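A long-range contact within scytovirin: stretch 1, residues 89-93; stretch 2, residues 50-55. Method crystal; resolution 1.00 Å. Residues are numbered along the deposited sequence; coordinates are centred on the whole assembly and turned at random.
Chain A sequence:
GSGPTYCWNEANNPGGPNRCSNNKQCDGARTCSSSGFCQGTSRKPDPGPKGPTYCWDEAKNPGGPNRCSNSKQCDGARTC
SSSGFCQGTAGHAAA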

# COMPACT_ATOMS: atom_id res chain seq x y z
N THR A 89 10.62 0.06 -9.51
CA THR A 89 9.95 1.03 -8.65
C THR A 89 8.50 0.62 -8.47
O THR A 89 7.84 0.16 -9.41
CB THR A 89 10.05 2.46 -9.16
OG1 THR A 89 9.40 3.33 -8.20
CG2 THR A 89 9.38 2.66 -10.49
N ALA A 90 7.98 0.79 -7.26
CA ALA A 90 6.57 0.48 -7.02
C ALA A 90 5.66 1.50 -7.71
O ALA A 90 4.53 1.18 -8.10
CB ALA A 90 6.26 0.42 -5.54
N GLY A 91 6.14 2.74 -7.83
CA GLY A 91 5.36 3.78 -8.51
C GLY A 91 4.33 4.47 -7.62
O GLY A 91 3.46 5.16 -8.14
N HIS A 92 4.40 4.30 -6.30
CA HIS A 92 3.44 4.91 -5.40
C HIS A 92 3.74 6.38 -5.17
O HIS A 92 4.88 6.82 -5.23
CB HIS A 92 3.42 4.20 -4.06
CG HIS A 92 2.99 2.77 -4.13
ND1 HIS A 92 1.97 2.34 -4.95
CD2 HIS A 92 3.43 1.67 -3.48
CE1 HIS A 92 1.80 1.05 -4.80
NE2 HIS A 92 2.67 0.62 -3.91
N ALA A 93 2.70 7.14 -4.89
CA ALA A 93 2.85 8.51 -4.46
C ALA A 93 3.54 8.56 -3.09
O ALA A 93 3.33 7.70 -2.24
CB ALA A 93 1.48 9.16 -4.36
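Stretch 2 (50-55) KGPTYC

Residues 50-55 pack as an irregular segment, neither helix nor strand, against the equally irregular 89-93 tail, burying 192 Å² in all; the backbones come nearest at Gly91 and Pro52, CA to CA 4.8 Å. Lys50 stays clear of stretch 1, its extended backbone (phi/psi -51/138) leading into Gly51. The angles of Gly51, 134/-171, call for glycine, since a CB would be jammed against the preceding carbonyl oxygen. Gly51 opens a type I turn that ends at Tyr54, closed by a hydrogen bond from Tyr54 N to Gly51 O (3.0 Å). Pro52, at the second position of the turn, makes most of the contact: its CA lies 3.8 Å from Ala90 O, its CB 3.4 Å from Gly91 O, and its carbonyl O accepts a hydrogen bond from His92 ND1 at 2.8 Å. The m rotamer of His92 (chi1 -63°) brings the imidazole to this oxygen. Thr53, chi1 p, points its CB away and touches nothing here. Tyr54 contributes its backbone, O lying 3.0 Å from His92 CE1, so both carbonyls meet the ring at its edge, near its plane; the phenol leads away. At Cys55, chi1 m, SG sits 5.3 Å from the centroid of the His92 ring, obliquely placed 35° off the ring normal.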

# COMPACT_ATOMS: atom_id res chain seq x y z
N LYS A 50 -2.11 -4.87 -10.95
CA LYS A 50 -0.69 -4.58 -10.88
C LYS A 50 -0.40 -3.23 -11.52
O LYS A 50 -0.94 -2.93 -12.60
CB LYS A 50 0.15 -5.68 -11.54
CG LYS A 50 0.32 -6.91 -10.69
CD LYS A 50 1.21 -6.69 -9.46
CE LYS A 50 2.65 -6.36 -9.80
NZ LYS A 50 3.42 -6.06 -8.57
N GLY A 51 0.46 -2.46 -10.87
CA GLY A 51 0.73 -1.09 -11.25
C GLY A 51 0.72 -0.22 -10.01
O GLY A 51 0.73 -0.73 -8.88
N PRO A 52 0.76 1.10 -10.21
CA PRO A 52 0.92 2.02 -9.09
C PRO A 52 -0.17 2.03 -8.03
O PRO A 52 0.07 2.61 -6.96
CB PRO A 52 1.06 3.38 -9.78
CG PRO A 52 1.53 3.07 -11.18
CD PRO A 52 0.82 1.80 -11.51
N THR A 53 -1.34 1.43 -8.29
CA THR A 53 -2.37 1.33 -7.25
C THR A 53 -2.39 0.00 -6.53
O THR A 53 -3.23 -0.18 -5.65
CB THR A 53 -3.79 1.67 -7.77
OG1 THR A 53 -4.30 0.59 -8.56
CG2 THR A 53 -3.80 2.97 -8.56
N TYR A 54 -1.45 -0.91 -6.85
CA TYR A 54 -1.37 -2.20 -6.21
C TYR A 54 -0.55 -2.07 -4.93
O TYR A 54 0.62 -1.68 -4.98
CB TYR A 54 -0.71 -3.21 -7.13
CG TYR A 54 -0.71 -4.62 -6.60
CD1 TYR A 54 -1.87 -5.37 -6.57
CD2 TYR A 54 0.47 -5.23 -6.12
CE1 TYR A 54 -1.88 -6.67 -6.09
CE2 TYR A 54 0.47 -6.53 -5.65
CZ TYR A 54 -0.71 -7.24 -5.63
OH TYR A 54 -0.76 -8.53 -5.15
N CYS A 55 -1.16 -2.38 -3.78
CA CYS A 55 -0.49 -2.25 -2.48
C CYS A 55 -0.13 -3.63 -1.93
O CYS A 55 -1.00 -4.48 -1.76
CB CYS A 55 -1.37 -1.54 -1.48
SG CYS A 55 -1.97 0.08 -1.96